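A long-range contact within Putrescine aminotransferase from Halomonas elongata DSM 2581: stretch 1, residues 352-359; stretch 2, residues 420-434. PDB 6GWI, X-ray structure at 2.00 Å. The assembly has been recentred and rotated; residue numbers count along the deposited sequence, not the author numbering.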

# COMPACT_ATOMS: atom_id res chain seq x y z
N PRO B 352 -0.55 33.26 -6.53
CA PRO B 352 -0.42 34.68 -6.16
C PRO B 352 -1.69 35.27 -5.58
O PRO B 352 -1.62 36.10 -4.67
N TYR B 353 -2.86 34.84 -6.06
CA TYR B 353 -4.10 35.39 -5.53
C TYR B 353 -4.32 34.94 -4.10
O TYR B 353 -4.68 35.74 -3.23
N LEU B 354 -4.10 33.65 -3.82
CA LEU B 354 -4.14 33.16 -2.45
C LEU B 354 -3.16 33.95 -1.58
O LEU B 354 -3.50 34.36 -0.46
N ALA B 355 -1.94 34.16 -2.07
CA ALA B 355 -0.91 34.81 -1.28
C ALA B 355 -1.36 36.18 -0.78
O ALA B 355 -1.17 36.51 0.40
N GLU B 356 -1.95 36.99 -1.66
CA GLU B 356 -2.37 38.32 -1.24
C GLU B 356 -3.57 38.25 -0.30
O GLU B 356 -3.61 38.96 0.71
N ARG B 357 -4.55 37.39 -0.60
CA ARG B 357 -5.70 37.24 0.29
C ARG B 357 -5.28 36.61 1.61
O ARG B 357 -5.77 36.99 2.68
N TRP B 358 -4.37 35.63 1.55
CA TRP B 358 -3.85 35.00 2.76
C TRP B 358 -3.11 36.00 3.63
O TRP B 358 -3.21 35.97 4.86
N ALA B 359 -2.33 36.90 3.01
CA ALA B 359 -1.55 37.88 3.75
C ALA B 359 -2.43 38.90 4.47
O ALA B 359 -1.94 39.59 5.37
N ILE B 420 -3.27 24.87 8.51
CA ILE B 420 -2.79 24.53 7.18
C ILE B 420 -3.96 24.38 6.22
O ILE B 420 -5.04 23.92 6.60
N ILE B 421 -3.73 24.76 4.96
CA ILE B 421 -4.70 24.56 3.89
C ILE B 421 -3.98 24.00 2.68
O ILE B 421 -2.79 24.23 2.47
N SER B 422 -4.72 23.25 1.86
CA SER B 422 -4.23 22.64 0.63
C SER B 422 -5.42 22.40 -0.28
O SER B 422 -5.79 21.24 -0.52
N PRO B 423 -6.06 23.45 -0.80
CA PRO B 423 -7.33 23.27 -1.51
C PRO B 423 -7.13 22.66 -2.88
O PRO B 423 -5.99 22.58 -3.37
N PRO B 424 -8.20 22.20 -3.52
CA PRO B 424 -8.07 21.72 -4.90
C PRO B 424 -7.45 22.77 -5.79
O PRO B 424 -7.66 23.98 -5.61
N LEU B 425 -6.66 22.32 -6.76
CA LEU B 425 -5.96 23.25 -7.64
C LEU B 425 -6.90 23.94 -8.61
O LEU B 425 -6.48 24.90 -9.27
N VAL B 426 -8.16 23.50 -8.70
CA VAL B 426 -9.15 24.14 -9.56
C VAL B 426 -10.06 25.08 -8.76
O VAL B 426 -11.11 25.49 -9.25
N ILE B 427 -9.67 25.42 -7.53
CA ILE B 427 -10.48 26.32 -6.72
C ILE B 427 -10.62 27.65 -7.44
O ILE B 427 -9.66 28.15 -8.05
N ARG B 428 -11.80 28.24 -7.37
CA ARG B 428 -12.04 29.51 -8.01
C ARG B 428 -11.65 30.65 -7.08
O ARG B 428 -11.53 30.48 -5.86
N ARG B 429 -11.42 31.83 -7.67
CA ARG B 429 -11.02 32.99 -6.89
C ARG B 429 -12.09 33.37 -5.88
O ARG B 429 -11.78 33.72 -4.73
N GLU B 430 -13.36 33.32 -6.28
CA GLU B 430 -14.44 33.59 -5.34
C GLU B 430 -14.45 32.56 -4.21
O GLU B 430 -14.79 32.89 -3.07
N GLU B 431 -14.05 31.32 -4.51
CA GLU B 431 -13.97 30.29 -3.48
C GLU B 431 -12.77 30.51 -2.56
O GLU B 431 -12.84 30.19 -1.37
N ILE B 432 -11.66 31.05 -3.08
CA ILE B 432 -10.56 31.45 -2.21
C ILE B 432 -11.01 32.57 -1.28
O ILE B 432 -10.66 32.59 -0.09
N ASP B 433 -11.77 33.54 -1.82
CA ASP B 433 -12.31 34.61 -0.99
C ASP B 433 -13.13 34.04 0.17
O ASP B 433 -12.97 34.46 1.32
N GLU B 434 -14.04 33.11 -0.13
CA GLU B 434 -14.85 32.50 0.92
C GLU B 434 -13.97 31.81 1.96
O GLU B 434 -14.23 31.91 3.16

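Two helices of one chain, 352-359 and 429-434, run side by side in nearly the same direction and join through a mixed contact: a buried apolar side closed by I421 of the preceding strand, and a more open polar side centred on Y353 and D433. The axes approach to 10.3 Å at an angle of 23°, leaving space that is filled mainly by side chains, and 482 Å² of surface is buried, both sides summed. Y353 has the largest share. Its CA-to-CB bond points toward the other stretch, and chi1 in t (-174°) sends the ring across to the second helix. The aliphatic part of R429 (chi1 m, chi2 t) covers one face: CG of R429 sits 3.9 Å from the centroid of the Y353 ring, 13° off the normal, a CH-pi contact. At the ring edge, Y353 CD2 meets I432 CG2 at 3.9 Å. The phenol reaches past these groups to the next turn, where Y353 OH donates a hydrogen bond of 2.7 Å to D433 OD1. The CA-to-CB bond of D433 (chi1 m) points sideways, but its carboxylate comes nearer and takes a second partner: R357 NE lies 3.0 Å from D433 OD1 in a salt bridge. R357, m at both chi1 and chi2, folds back along its own helix, and its NH2 donates a hydrogen bond of 3.0 Å to Y353 OH. The hydroxyl thus accepts from R357 while donating to D433, tying the three side chains into one cluster; the arginine is poorly ordered, so its part is the least firmly defined. Apolar packing takes over on the buried side. I432 (chi1 m, chi2 t) points toward the first helix, and its CG2, besides touching Y353, lies 4.2 Å from L354 CD1. The CA-to-CB bond of L354 (chi1 t, chi2 p) points sideways, yet its CD1 also reaches I421 CD1 at 4.0 Å, bridging the second helix and the strand. I421, with chi1 p and chi2 t, points toward the first helix and extends CD1 over one face of the W358 indole, 3.9 Å from the centroid of the six-membered ring and 20° off its normal. W358 starts out sideways with chi1 t (-159°), but the end of its ring swings nearer, bringing CZ3 within 3.7 Å of I421 CD1; its NE1 is hydrogen-bonded elsewhere in the structure. Between strand and helix, the chain passes through a type I turn from P424 to I427, and R428 takes the N-cap position.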

# COMPACT_ATOMS: atom_id res chain seq x y z
CB PRO B 352 -0.02 35.35 -7.48
CG PRO B 352 0.69 34.28 -8.24
CD PRO B 352 -0.03 33.00 -7.89
CB TYR B 353 -5.28 34.97 -6.41
CG TYR B 353 -6.58 35.62 -6.00
CD1 TYR B 353 -6.88 36.92 -6.39
CD2 TYR B 353 -7.50 34.94 -5.22
CE1 TYR B 353 -8.07 37.51 -6.02
CE2 TYR B 353 -8.68 35.52 -4.84
CZ TYR B 353 -8.96 36.81 -5.24
OH TYR B 353 -10.15 37.40 -4.86
CB LEU B 354 -3.81 31.67 -2.40
CG LEU B 354 -3.62 31.09 -1.00
CD1 LEU B 354 -4.91 31.18 -0.20
CD2 LEU B 354 -3.12 29.65 -1.05
CB ALA B 355 0.37 34.94 -2.11
CB GLU B 356 -2.68 39.19 -2.46
CG GLU B 356 -3.60 38.56 -3.49
CD GLU B 356 -3.95 39.51 -4.62
OE1 GLU B 356 -3.38 39.36 -5.72
OE2 GLU B 356 -4.77 40.43 -4.40
CB ARG B 357 -6.78 36.40 -0.39
CG ARG B 357 -7.40 37.02 -1.64
CD ARG B 357 -8.05 38.37 -1.38
NE ARG B 357 -8.98 38.73 -2.45
CZ ARG B 357 -9.63 39.89 -2.54
NH1 ARG B 357 -9.45 40.83 -1.62
NH2 ARG B 357 -10.46 40.10 -3.55
CB TRP B 358 -2.94 33.84 2.38
CG TRP B 358 -2.71 32.80 3.42
CD1 TRP B 358 -1.52 32.43 3.97
CD2 TRP B 358 -3.70 31.95 4.02
NE1 TRP B 358 -1.70 31.42 4.88
CE2 TRP B 358 -3.03 31.10 4.93
CE3 TRP B 358 -5.08 31.82 3.88
CZ2 TRP B 358 -3.70 30.15 5.69
CZ3 TRP B 358 -5.75 30.87 4.64
CH2 TRP B 358 -5.05 30.05 5.53
CB ALA B 359 -0.59 38.61 2.81
CB ILE B 420 -1.93 23.23 7.19
CG1 ILE B 420 -2.76 22.05 7.71
CG2 ILE B 420 -0.67 23.42 8.02
CD1 ILE B 420 -2.06 20.71 7.60
CB ILE B 421 -5.45 25.85 3.52
CG1 ILE B 421 -4.47 26.96 3.11
CG2 ILE B 421 -6.33 26.32 4.67
CD1 ILE B 421 -5.12 28.08 2.33
CB SER B 422 -3.48 21.34 0.93
OG SER B 422 -3.09 20.68 -0.26
CB PRO B 423 -7.88 24.71 -1.61
CG PRO B 423 -6.68 25.59 -1.51
CD PRO B 423 -5.69 24.87 -0.63
CB PRO B 424 -9.52 21.40 -5.30
CG PRO B 424 -10.19 21.08 -4.00
CD PRO B 424 -9.56 22.00 -2.99
CB LEU B 425 -4.87 22.51 -8.41
CG LEU B 425 -3.89 21.71 -7.54
CD1 LEU B 425 -2.72 21.24 -8.39
CD2 LEU B 425 -3.39 22.52 -6.34
CB VAL B 426 -9.99 23.10 -10.31
CG1 VAL B 426 -9.08 22.23 -11.18
CG2 VAL B 426 -10.80 22.24 -9.35
CB ILE B 427 -9.86 26.49 -5.32
CG1 ILE B 427 -10.81 27.26 -4.41
CG2 ILE B 427 -8.52 27.21 -5.41
CD1 ILE B 427 -10.38 27.31 -2.94
CB ARG B 428 -13.52 29.66 -8.40
CG ARG B 428 -13.94 28.90 -9.64
CD ARG B 428 -15.40 29.17 -9.96
NE ARG B 428 -15.65 29.29 -11.39
CZ ARG B 428 -15.33 30.36 -12.12
NH1 ARG B 428 -14.74 31.40 -11.55
NH2 ARG B 428 -15.60 30.38 -13.42
CB ARG B 429 -10.70 34.15 -7.82
CG ARG B 429 -9.33 34.05 -8.45
CD ARG B 429 -9.08 35.22 -9.36
NE ARG B 429 -7.68 35.30 -9.76
CZ ARG B 429 -7.11 36.39 -10.25
NH1 ARG B 429 -7.82 37.50 -10.41
NH2 ARG B 429 -5.82 36.38 -10.58
CB GLU B 430 -15.79 33.61 -6.06
CG GLU B 430 -16.00 32.50 -7.09
CD GLU B 430 -15.65 32.93 -8.51
OE1 GLU B 430 -14.48 33.31 -8.75
OE2 GLU B 430 -16.54 32.90 -9.38
CB GLU B 431 -13.94 28.91 -4.13
CG GLU B 431 -15.27 28.54 -4.78
CD GLU B 431 -15.17 27.38 -5.76
OE1 GLU B 431 -14.05 27.00 -6.15
OE2 GLU B 431 -16.24 26.86 -6.15
CB ILE B 432 -9.32 31.85 -3.03
CG1 ILE B 432 -8.64 30.61 -3.60
CG2 ILE B 432 -8.34 32.66 -2.17
CD1 ILE B 432 -7.58 30.91 -4.64
CB ASP B 433 -13.18 35.54 -1.84
CG ASP B 433 -12.36 36.41 -2.77
OD1 ASP B 433 -11.16 36.62 -2.49
OD2 ASP B 433 -12.92 36.88 -3.78
CB GLU B 434 -15.83 31.50 0.30
CG GLU B 434 -16.80 30.87 1.30
CD GLU B 434 -17.61 29.74 0.70
OE1 GLU B 434 -17.35 29.37 -0.46
OE2 GLU B 434 -18.52 29.23 1.39